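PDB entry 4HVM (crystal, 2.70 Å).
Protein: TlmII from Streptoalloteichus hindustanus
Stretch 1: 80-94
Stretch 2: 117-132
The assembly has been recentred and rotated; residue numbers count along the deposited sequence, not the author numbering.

Stretch 1, residues 80-94: TRENADALVRSDLRG
Stretch 2 (117-132) ERDPLVRLHLVRLSET

Two parallel β-strands of TlmII, Leu 87–Asp 91 and Val 122–Arg 128, lie side by side, their axes 4.8 Å apart at closest approach and 13° from parallel; the two stretches bury 959 Å² between them, both sides summed. The register pairs Leu 87 with Leu 124 (CA to CA 5.0 Å), Val 88 with His 125, Arg 89 with Leu 126, Ser 90 with Val 127 and Asp 91 with Arg 128 (CA to CA 4.9 Å). Backbone angles are extended, for example -97/110 at Leu 87, -130/162 at Ser 90, -140/122 at Asp 91 and -100/126 at Leu 124.

Main-chain hydrogen bonds form the ladder. Even-numbered residues of the first stretch alternate with those of the second: Leu 124 N to Ala 86 O, Val 88 N to Leu 124 O and Leu 126 N to Val 88 O are each 2.9 Å, followed by Ser 90 N to Leu 126 O (3.1 Å), Arg 128 N to Ser 90 O (3.2 Å) and Leu 92 N to Arg 128 O (3.0 Å). CA–H···O contacts reinforce it, as from His 125 CA to Val 88 O (3.4 Å).

Side chains alternate between two faces. Leu 87 (t, p), exposed Arg 89 (m, t, p), Leu 124 (m, t) and Leu 126 (t, t) share one with Asp 91 and Arg 128; Leu 87 CD1 makes apolar contact with Leu 124 CB (4.3 Å). Val 88 (t), Ser 90 (m), His 125 (m) and Val 127 (t) share the other, with Val 88 CB 3.8 Å from His 125 ND1. Leu 124, His 125, Leu 126 and Val 127 are buried, and the three aliphatic ones suit that setting. Buried Arg 128 (t, t, m) is satisfied partly by NH1 to Ser 130 O (2.8 Å). Beyond the strand, buried Leu 92 (m, t) sets CD1 in apolar contact with Val 127 CG1 (3.6 Å) and Leu 129 CD2 (4.2 Å). At the opposite end, the small Ala 86 points toward the second stretch, its CB 3.2 Å from Val 122 O and in apolar contact with Pro 120 CB (4.1 Å).

A salt bridge fastens the far end: Arg 93 (m, t, m) meets Glu 131 (m, m), NH1 to OE1 2.9 Å, at the guanidinium edge, while Arg 128 CD covers one face. Asp 91 (t) steadies the same guanidinium, its OD2 2.7 Å from Arg 93 NH2. At the near end Arg 81 (t, t, p) works by packing and through water. It lays a guanidinium face over Pro 120 CA; Arg 81 NE to Asn 83 O (3.0 Å) and NH2 to Ala 84 O (2.9 Å) tie it to its own loop.

Two waters extend its reach: water 1 accepts from Arg 81 NH2 (3.2 Å) and Val 122 N (3.1 Å), water 2 from Arg 81 NH1 (3.2 Å) and Leu 121 N (2.6 Å).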

ATOM      1  N   THR A  80       2.369   5.262 -23.952  1.00 26.62           N
ATOM      2  CA  THR A  80       0.933   5.003 -23.921  1.00 25.60           C
ATOM      3  C   THR A  80       0.495   4.038 -25.015  1.00 29.57           C
ATOM      4  O   THR A  80       0.537   4.360 -26.200  1.00 41.15           O
ATOM      5  CB  THR A  80       0.119   6.299 -24.019  1.00 29.62           C
ATOM      6  OG1 THR A  80       0.527   7.197 -22.980  1.00 37.22           O
ATOM      7  CG2 THR A  80      -1.362   6.000 -23.864  1.00 26.28           C
ATOM      8  N   ARG A  81       0.073   2.851 -24.595  1.00 30.81           N
ATOM      9  CA  ARG A  81      -0.393   1.819 -25.507  1.00 32.89           C
ATOM     10  C   ARG A  81      -1.746   2.213 -26.091  1.00 39.44           C
ATOM     11  O   ARG A  81      -2.617   2.714 -25.379  1.00 38.44           O
ATOM     12  CB  ARG A  81      -0.499   0.494 -24.751  1.00 34.30           C
ATOM     13  CG  ARG A  81      -0.462  -0.753 -25.610  1.00 42.37           C
ATOM     14  CD  ARG A  81      -0.392  -2.008 -24.739  1.00 43.92           C
ATOM     15  NE  ARG A  81      -1.538  -2.131 -23.837  1.00 44.12           N
ATOM     16  CZ  ARG A  81      -1.511  -1.844 -22.538  1.00 40.17           C
ATOM     17  NH1 ARG A  81      -0.390  -1.415 -21.970  1.00 37.57           N
ATOM     18  NH2 ARG A  81      -2.607  -1.987 -21.803  1.00 34.27           N
ATOM     19  N   GLU A  82      -1.917   1.991 -27.390  1.00 54.74           N
ATOM     20  CA  GLU A  82      -3.140   2.386 -28.081  1.00 63.79           C
ATOM     21  C   GLU A  82      -4.327   1.485 -27.742  1.00 61.30           C
ATOM     22  O   GLU A  82      -5.424   1.971 -27.463  1.00 49.80           O
ATOM     23  CB  GLU A  82      -2.908   2.413 -29.592  1.00 78.96           C
ATOM     24  CG  GLU A  82      -1.833   3.397 -30.027  1.00 90.31           C
ATOM     25  CD  GLU A  82      -1.659   3.442 -31.530  1.00 97.74           C
ATOM     26  OE1 GLU A  82      -1.644   2.362 -32.161  1.00101.37           O
ATOM     27  OE2 GLU A  82      -1.541   4.559 -32.081  1.00 95.86           O
ATOM     28  N   ASN A  83      -4.104   0.175 -27.775  1.00 70.55           N
ATOM     29  CA  ASN A  83      -5.147  -0.788 -27.437  1.00 72.05           C
ATOM     30  C   ASN A  83      -4.979  -1.320 -26.019  1.00 63.17           C
ATOM     31  O   ASN A  83      -3.897  -1.773 -25.643  1.00 63.85           O
ATOM     32  CB  ASN A  83      -5.171  -1.942 -28.444  1.00 80.44           C
ATOM     33  CG  ASN A  83      -5.685  -1.519 -29.811  1.00 86.20           C
ATOM     34  OD1 ASN A  83      -5.831  -0.328 -30.095  1.00 87.74           O
ATOM     35  ND2 ASN A  83      -5.957  -2.497 -30.668  1.00 86.97           N
ATOM     36  N   ALA A  84      -6.050  -1.258 -25.236  1.00 54.72           N
ATOM     37  CA  ALA A  84      -6.002  -1.678 -23.839  1.00 47.00           C
ATOM     38  C   ALA A  84      -5.687  -3.163 -23.690  1.00 57.19           C
ATOM     39  O   ALA A  84      -4.643  -3.522 -23.145  1.00 63.85           O
ATOM     40  CB  ALA A  84      -7.302  -1.333 -23.134  1.00 41.55           C
ATOM     41  N   ASP A  85      -6.589  -4.013 -24.180  1.00 60.55           N
ATOM     42  CA  ASP A  85      -6.444  -5.466 -24.072  1.00 63.00           C
ATOM     43  C   ASP A  85      -6.206  -5.872 -22.616  1.00 52.66           C
ATOM     44  O   ASP A  85      -5.249  -6.578 -22.297  1.00 51.27           O
ATOM     45  CB  ASP A  85      -5.316  -5.964 -24.985  1.00 77.45           C
ATOM     46  CG  ASP A  85      -5.269  -7.479 -25.093  1.00 87.83           C
ATOM     47  OD1 ASP A  85      -6.165  -8.062 -25.744  1.00 89.27           O
ATOM     48  OD2 ASP A  85      -4.329  -8.085 -24.535  1.00 89.84           O
ATOM     49  N   ALA A  86      -7.088  -5.414 -21.734  1.00 44.15           N
ATOM     50  CA  ALA A  86      -6.883  -5.578 -20.302  1.00 31.48           C
ATOM     51  C   ALA A  86      -8.140  -6.043 -19.577  1.00 33.28           C
ATOM     52  O   ALA A  86      -8.149  -6.158 -18.353  1.00 41.59           O
ATOM     53  CB  ALA A  86      -6.382  -4.275 -19.703  1.00 23.45           C
ATOM     54  N   LEU A  87      -9.205  -6.304 -20.326  1.00 31.11           N
ATOM     55  CA  LEU A  87     -10.447  -6.769 -19.719  1.00 27.05           C
ATOM     56  C   LEU A  87     -10.573  -8.290 -19.783  1.00 28.73           C
ATOM     57  O   LEU A  87     -10.761  -8.866 -20.856  1.00 34.40           O
ATOM     58  CB  LEU A  87     -11.655  -6.104 -20.379  1.00 29.86           C
ATOM     59  CG  LEU A  87     -13.020  -6.508 -19.825  1.00 32.30           C
ATOM     60  CD1 LEU A  87     -13.102  -6.248 -18.328  1.00 28.24           C
ATOM     61  CD2 LEU A  87     -14.127  -5.774 -20.562  1.00 39.39           C
ATOM     62  N   VAL A  88     -10.461  -8.932 -18.625  1.00 23.89           N
ATOM     63  CA  VAL A  88     -10.577 -10.381 -18.528  1.00 28.15           C
ATOM     64  C   VAL A  88     -11.924 -10.770 -17.922  1.00 31.90           C
ATOM     65  O   VAL A  88     -12.285 -10.296 -16.846  1.00 28.69           O
ATOM     66  CB  VAL A  88      -9.454 -10.969 -17.656  1.00 30.22           C
ATOM     67  CG1 VAL A  88      -9.596 -12.480 -17.556  1.00 30.49           C
ATOM     68  CG2 VAL A  88      -8.089 -10.578 -18.212  1.00 26.85           C
ATOM     69  N   ARG A  89     -12.664 -11.631 -18.615  1.00 36.12           N
ATOM     70  CA  ARG A  89     -13.988 -12.042 -18.157  1.00 34.56           C
ATOM     71  C   ARG A  89     -14.002 -13.510 -17.752  1.00 30.59           C
ATOM     72  O   ARG A  89     -13.629 -14.381 -18.538  1.00 38.94           O
ATOM     73  CB  ARG A  89     -15.034 -11.771 -19.241  1.00 20.77           C
ATOM     74  CG  ARG A  89     -15.020 -10.336 -19.737  1.00 38.06           C
ATOM     75  CD  ARG A  89     -16.107 -10.070 -20.764  1.00 36.42           C
ATOM     76  NE  ARG A  89     -17.442 -10.283 -20.215  1.00 37.11           N
ATOM     77  CZ  ARG A  89     -18.567  -9.907 -20.815  1.00 41.39           C
ATOM     78  NH1 ARG A  89     -18.524  -9.289 -21.988  1.00 41.11           N
ATOM     79  NH2 ARG A  89     -19.736 -10.145 -20.237  1.00 39.29           N
ATOM     80  N   SER A  90     -14.427 -13.775 -16.521  1.00 27.10           N
ATOM     81  CA  SER A  90     -14.464 -15.134 -15.989  1.00 18.97           C
ATOM     82  C   SER A  90     -15.825 -15.455 -15.377  1.00 29.85           C
ATOM     83  O   SER A  90     -16.604 -14.555 -15.064  1.00 35.10           O
ATOM     84  CB  SER A  90     -13.361 -15.331 -14.944  1.00 33.49           C
ATOM     85  OG  SER A  90     -12.075 -15.134 -15.508  1.00 31.03           O
ATOM     86  N   ASP A  91     -16.102 -16.745 -15.207  1.00 29.50           N
ATOM     87  CA  ASP A  91     -17.354 -17.205 -14.616  1.00 31.25           C
ATOM     88  C   ASP A  91     -17.074 -18.388 -13.690  1.00 32.08           C
ATOM     89  O   ASP A  91     -16.528 -19.406 -14.118  1.00 36.81           O
ATOM     90  CB  ASP A  91     -18.343 -17.602 -15.717  1.00 35.24           C
ATOM     91  CG  ASP A  91     -19.768 -17.727 -15.209  1.00 49.67           C
ATOM     92  OD1 ASP A  91     -19.969 -18.305 -14.121  1.00 53.69           O
ATOM     93  OD2 ASP A  91     -20.690 -17.238 -15.896  1.00 57.44           O
ATOM     94  N   LEU A  92     -17.455 -18.252 -12.422  1.00 24.47           N
ATOM     95  CA  LEU A  92     -17.137 -19.257 -11.410  1.00 20.55           C
ATOM     96  C   LEU A  92     -18.378 -19.907 -10.810  1.00 29.05           C
ATOM     97  O   LEU A  92     -18.335 -20.411  -9.688  1.00 31.61           O
ATOM     98  CB  LEU A  92     -16.311 -18.632 -10.286  1.00 21.98           C
ATOM     99  CG  LEU A  92     -15.031 -17.905 -10.690  1.00 22.42           C
ATOM    100  CD1 LEU A  92     -14.297 -17.410  -9.457  1.00 16.48           C
ATOM    101  CD2 LEU A  92     -14.135 -18.807 -11.525  1.00 24.31           C
ATOM    102  N   ARG A  93     -19.480 -19.890 -11.551  1.00 23.21           N
ATOM    103  CA  ARG A  93     -20.735 -20.460 -11.071  1.00 24.70           C
ATOM    104  C   ARG A  93     -20.674 -21.976 -10.877  1.00 26.70           C
ATOM    105  O   ARG A  93     -21.478 -22.542 -10.137  1.00 30.07           O
ATOM    106  CB  ARG A  93     -21.889 -20.087 -12.007  1.00 26.22           C
ATOM    107  CG  ARG A  93     -22.448 -18.693 -11.761  1.00 43.17           C
ATOM    108  CD  ARG A  93     -23.586 -18.352 -12.714  1.00 45.56           C
ATOM    109  NE  ARG A  93     -23.119 -18.118 -14.078  1.00 51.60           N
ATOM    110  CZ  ARG A  93     -23.901 -17.734 -15.082  1.00 58.71           C
ATOM    111  NH1 ARG A  93     -25.197 -17.538 -14.884  1.00 62.29           N
ATOM    112  NH2 ARG A  93     -23.385 -17.546 -16.289  1.00 61.45           N
ATOM    113  N   GLY A  94     -19.719 -22.626 -11.534  1.00 28.07           N
ATOM    114  CA  GLY A  94     -19.574 -24.067 -11.433  1.00 31.82           C
ATOM    115  C   GLY A  94     -18.923 -24.525 -10.141  1.00 31.32           C
ATOM    116  O   GLY A  94     -18.873 -25.720  -9.853  1.00 33.77           O
ATOM    117  N   GLU A 117       7.267  -3.670 -20.357  1.00 36.64           N
ATOM    118  CA  GLU A 117       7.508  -2.864 -21.548  1.00 41.13           C
ATOM    119  C   GLU A 117       6.593  -3.257 -22.705  1.00 38.34           C
ATOM    120  O   GLU A 117       6.596  -2.605 -23.748  1.00 43.03           O
ATOM    121  CB  GLU A 117       8.974  -2.969 -21.974  1.00 53.32           C
ATOM    122  CG  GLU A 117       9.363  -4.332 -22.526  1.00 74.48           C
ATOM    123  CD  GLU A 117      10.868  -4.540 -22.577  1.00 83.69           C
ATOM    124  OE1 GLU A 117      11.613  -3.550 -22.411  1.00 86.63           O
ATOM    125  OE2 GLU A 117      11.302  -5.695 -22.777  1.00 81.56           O
ATOM    126  N   ARG A 118       5.809  -4.316 -22.520  1.00 35.82           N
ATOM    127  CA  ARG A 118       4.939  -4.808 -23.585  1.00 38.43           C
ATOM    128  C   ARG A 118       3.508  -5.089 -23.132  1.00 33.56           C
ATOM    129  O   ARG A 118       2.553  -4.687 -23.793  1.00 33.02           O
ATOM    130  CB  ARG A 118       5.525  -6.073 -24.215  1.00 53.75           C
ATOM    131  CG  ARG A 118       6.847  -5.869 -24.933  1.00 74.81           C
ATOM    132  CD  ARG A 118       7.281  -7.143 -25.645  1.00 92.65           C
ATOM    133  NE  ARG A 118       7.299  -8.290 -24.741  1.00105.74           N
ATOM    134  CZ  ARG A 118       7.675  -9.518 -25.087  1.00114.13           C
ATOM    135  NH1 ARG A 118       8.070  -9.773 -26.327  1.00116.73           N
ATOM    136  NH2 ARG A 118       7.657 -10.495 -24.189  1.00115.18           N
ATOM    137  N   ASP A 119       3.370  -5.782 -22.006  1.00 33.09           N
ATOM    138  CA  ASP A 119       2.067  -6.265 -21.555  1.00 32.39           C
ATOM    139  C   ASP A 119       1.269  -5.215 -20.785  1.00 32.85           C
ATOM    140  O   ASP A 119       1.846  -4.295 -20.200  1.00 36.62           O
ATOM    141  CB  ASP A 119       2.244  -7.514 -20.691  1.00 32.49           C
ATOM    142  CG  ASP A 119       3.214  -8.507 -21.294  1.00 39.86           C
ATOM    143  OD1 ASP A 119       3.293  -8.589 -22.539  1.00 48.58           O
ATOM    144  OD2 ASP A 119       3.898  -9.206 -20.519  1.00 42.80           O
ATOM    145  N   PRO A 120      -0.067  -5.348 -20.790  1.00 30.32           N
ATOM    146  CA  PRO A 120      -0.916  -4.478 -19.969  1.00 32.26           C
ATOM    147  C   PRO A 120      -0.597  -4.621 -18.481  1.00 24.70           C
ATOM    148  O   PRO A 120      -0.571  -5.737 -17.963  1.00 22.00           O
ATOM    149  CB  PRO A 120      -2.336  -4.986 -20.264  1.00 31.97           C
ATOM    150  CG  PRO A 120      -2.155  -6.344 -20.875  1.00 23.10           C
ATOM    151  CD  PRO A 120      -0.868  -6.261 -21.624  1.00 20.24           C
ATOM    152  N   LEU A 121      -0.361  -3.497 -17.809  1.00 23.44           N
ATOM    153  CA  LEU A 121       0.041  -3.500 -16.406  1.00 17.86           C
ATOM    154  C   LEU A 121      -1.131  -3.232 -15.463  1.00 20.14           C
ATOM    155  O   LEU A 121      -0.975  -3.253 -14.242  1.00 19.70           O
ATOM    156  CB  LEU A 121       1.160  -2.484 -16.170  1.00 14.03           C
ATOM    157  CG  LEU A 121       2.424  -2.684 -17.002  1.00 18.77           C
ATOM    158  CD1 LEU A 121       3.461  -1.626 -16.669  1.00 15.45           C
ATOM    159  CD2 LEU A 121       2.987  -4.073 -16.770  1.00 26.37           C
ATOM    160  N   VAL A 122      -2.299  -2.968 -16.038  1.00 17.23           N
ATOM    161  CA  VAL A 122      -3.525  -2.813 -15.264  1.00 14.79           C
ATOM    162  C   VAL A 122      -4.617  -3.679 -15.871  1.00 22.88           C
ATOM    163  O   VAL A 122      -5.161  -3.356 -16.926  1.00 26.96           O
ATOM    164  CB  VAL A 122      -3.997  -1.353 -15.225  1.00 15.61           C
ATOM    165  CG1 VAL A 122      -5.346  -1.251 -14.530  1.00 15.95           C
ATOM    166  CG2 VAL A 122      -2.964  -0.482 -14.525  1.00 19.92           C
ATOM    167  N   ARG A 123      -4.926  -4.786 -15.205  1.00 22.05           N
ATOM    168  CA  ARG A 123      -5.932  -5.723 -15.695  1.00 17.71           C
ATOM    169  C   ARG A 123      -7.224  -5.621 -14.889  1.00 19.84           C
ATOM    170  O   ARG A 123      -7.206  -5.690 -13.663  1.00 33.81           O
ATOM    171  CB  ARG A 123      -5.390  -7.154 -15.646  1.00 23.20           C
ATOM    172  CG  ARG A 123      -4.218  -7.393 -16.583  1.00 21.33           C
ATOM    173  CD  ARG A 123      -3.476  -8.678 -16.256  1.00 19.25           C
ATOM    174  NE  ARG A 123      -2.044  -8.434 -16.130  1.00 29.29           N
ATOM    175  CZ  ARG A 123      -1.299  -8.853 -15.113  1.00 27.23           C
ATOM    176  NH1 ARG A 123      -1.846  -9.554 -14.129  1.00 27.55           N
ATOM    177  NH2 ARG A 123      -0.002  -8.577 -15.084  1.00 31.38           N
ATOM    178  N   LEU A 124      -8.343  -5.450 -15.584  1.00 16.68           N
ATOM    179  CA  LEU A 124      -9.643  -5.422 -14.929  1.00 13.43           C
ATOM    180  C   LEU A 124     -10.305  -6.782 -15.080  1.00 21.32           C
ATOM    181  O   LEU A 124     -10.426  -7.295 -16.191  1.00 24.24           O
ATOM    182  CB  LEU A 124     -10.533  -4.323 -15.512  1.00 15.69           C
ATOM    183  CG  LEU A 124     -10.055  -2.891 -15.307  1.00 18.72           C
ATOM    184  CD1 LEU A 124     -11.075  -1.895 -15.834  1.00 17.79           C
ATOM    185  CD2 LEU A 124      -9.762  -2.637 -13.835  1.00 24.73           C
ATOM    186  N   HIS A 125     -10.716  -7.371 -13.962  1.00 23.34           N
ATOM    187  CA  HIS A 125     -11.392  -8.663 -13.984  1.00 18.48           C
ATOM    188  C   HIS A 125     -12.891  -8.510 -13.728  1.00 19.55           C
ATOM    189  O   HIS A 125     -13.301  -7.845 -12.778  1.00 27.48           O
ATOM    190  CB  HIS A 125     -10.771  -9.617 -12.958  1.00 14.02           C
ATOM    191  CG  HIS A 125      -9.373 -10.042 -13.293  1.00 19.07           C
ATOM    192  ND1 HIS A 125      -9.084 -11.259 -13.872  1.00 22.09           N
ATOM    193  CD2 HIS A 125      -8.184  -9.413 -13.129  1.00 12.22           C
ATOM    194  CE1 HIS A 125      -7.778 -11.360 -14.053  1.00 17.00           C
ATOM    195  NE2 HIS A 125      -7.210 -10.253 -13.610  1.00 20.89           N
ATOM    196  N   LEU A 126     -13.701  -9.118 -14.590  1.00 16.36           N
ATOM    197  CA  LEU A 126     -15.146  -9.157 -14.400  1.00 17.74           C
ATOM    198  C   LEU A 126     -15.539 -10.599 -14.088  1.00 18.53           C
ATOM    199  O   LEU A 126     -15.725 -11.411 -14.993  1.00 22.23           O
ATOM    200  CB  LEU A 126     -15.867  -8.650 -15.653  1.00 17.93           C
ATOM    201  CG  LEU A 126     -17.318  -8.180 -15.525  1.00 42.09           C
ATOM    202  CD1 LEU A 126     -17.646  -7.211 -16.644  1.00 44.19           C
ATOM    203  CD2 LEU A 126     -18.292  -9.349 -15.539  1.00 45.35           C
ATOM    204  N   VAL A 127     -15.649 -10.916 -12.803  1.00 16.63           N
ATOM    205  CA  VAL A 127     -15.883 -12.290 -12.375  1.00 19.71           C
ATOM    206  C   VAL A 127     -17.298 -12.459 -11.835  1.00 26.12           C
ATOM    207  O   VAL A 127     -17.670 -11.826 -10.847  1.00 30.23           O
ATOM    208  CB  VAL A 127     -14.884 -12.713 -11.281  1.00 20.58           C
ATOM    209  CG1 VAL A 127     -14.922 -14.214 -11.080  1.00 23.36           C
ATOM    210  CG2 VAL A 127     -13.474 -12.262 -11.635  1.00 14.61           C
ATOM    211  N   ARG A 128     -18.086 -13.311 -12.486  1.00 19.05           N
ATOM    212  CA  ARG A 128     -19.440 -13.595 -12.020  1.00 29.96           C
ATOM    213  C   ARG A 128     -19.446 -14.817 -11.104  1.00 28.48           C
ATOM    214  O   ARG A 128     -18.965 -15.885 -11.480  1.00 24.66           O
ATOM    215  CB  ARG A 128     -20.402 -13.799 -13.194  1.00 22.01           C
ATOM    216  CG  ARG A 128     -21.802 -14.214 -12.765  1.00 23.56           C
ATOM    217  CD  ARG A 128     -22.818 -14.071 -13.887  1.00 32.30           C
ATOM    218  NE  ARG A 128     -23.151 -12.675 -14.160  1.00 32.52           N
ATOM    219  CZ  ARG A 128     -24.097 -11.993 -13.522  1.00 31.91           C
ATOM    220  NH1 ARG A 128     -24.805 -12.570 -12.560  1.00 32.33           N
ATOM    221  NH2 ARG A 128     -24.332 -10.726 -13.842  1.00 31.13           N
ATOM    222  N   LEU A 129     -19.998 -14.647  -9.906  1.00 28.66           N
ATOM    223  CA  LEU A 129     -20.002 -15.704  -8.898  1.00 20.44           C
ATOM    224  C   LEU A 129     -21.326 -16.465  -8.858  1.00 28.43           C
ATOM    225  O   LEU A 129     -21.356 -17.659  -8.559  1.00 32.74           O
ATOM    226  CB  LEU A 129     -19.709 -15.115  -7.518  1.00 19.52           C
ATOM    227  CG  LEU A 129     -18.496 -14.192  -7.410  1.00 17.91           C
ATOM    228  CD1 LEU A 129     -18.277 -13.767  -5.967  1.00 17.31           C
ATOM    229  CD2 LEU A 129     -17.253 -14.865  -7.966  1.00 18.09           C
ATOM    230  N   SER A 130     -22.416 -15.764  -9.151  1.00 23.37           N
ATOM    231  CA  SER A 130     -23.747 -16.358  -9.122  1.00 25.35           C
ATOM    232  C   SER A 130     -24.703 -15.562 -10.001  1.00 41.76           C
ATOM    233  O   SER A 130     -24.276 -14.782 -10.850  1.00 47.66           O
ATOM    234  CB  SER A 130     -24.280 -16.412  -7.689  1.00 26.38           C
ATOM    235  OG  SER A 130     -24.318 -15.118  -7.108  1.00 25.13           O
ATOM    236  N   GLU A 131     -25.999 -15.757  -9.788  1.00 37.32           N
ATOM    237  CA  GLU A 131     -27.011 -15.060 -10.570  1.00 41.32           C
ATOM    238  C   GLU A 131     -27.164 -13.607 -10.132  1.00 41.72           C
ATOM    239  O   GLU A 131     -27.761 -12.797 -10.842  1.00 45.19           O
ATOM    240  CB  GLU A 131     -28.352 -15.784 -10.470  1.00 48.18           C
ATOM    241  CG  GLU A 131     -28.300 -17.221 -10.957  1.00 55.93           C
ATOM    242  CD  GLU A 131     -27.779 -17.333 -12.380  1.00 63.82           C
ATOM    243  OE1 GLU A 131     -26.913 -18.199 -12.632  1.00 62.19           O
ATOM    244  OE2 GLU A 131     -28.240 -16.561 -13.248  1.00 69.52           O
ATOM    245  N   THR A 132     -26.624 -13.281  -8.962  1.00 41.45           N
ATOM    246  CA  THR A 132     -26.743 -11.932  -8.421  1.00 43.66           C
ATOM    247  C   THR A 132     -25.387 -11.271  -8.173  1.00 44.95           C
ATOM    248  O   THR A 132     -25.276 -10.047  -8.210  1.00 49.64           O
ATOM    249  CB  THR A 132     -27.544 -11.921  -7.101  1.00 46.28           C
ATOM    250  OG1 THR A 132     -26.871 -12.723  -6.122  1.00 48.43           O
ATOM    251  CG2 THR A 132     -28.948 -12.465  -7.318  1.00 48.07           C
TER
HETATM  252  O   HOH W   1      -3.400  -1.909 -18.712  1.00 22.02           O
HETATM  253  O   HOH W   2      -0.456  -1.066 -18.771  1.00 30.45           O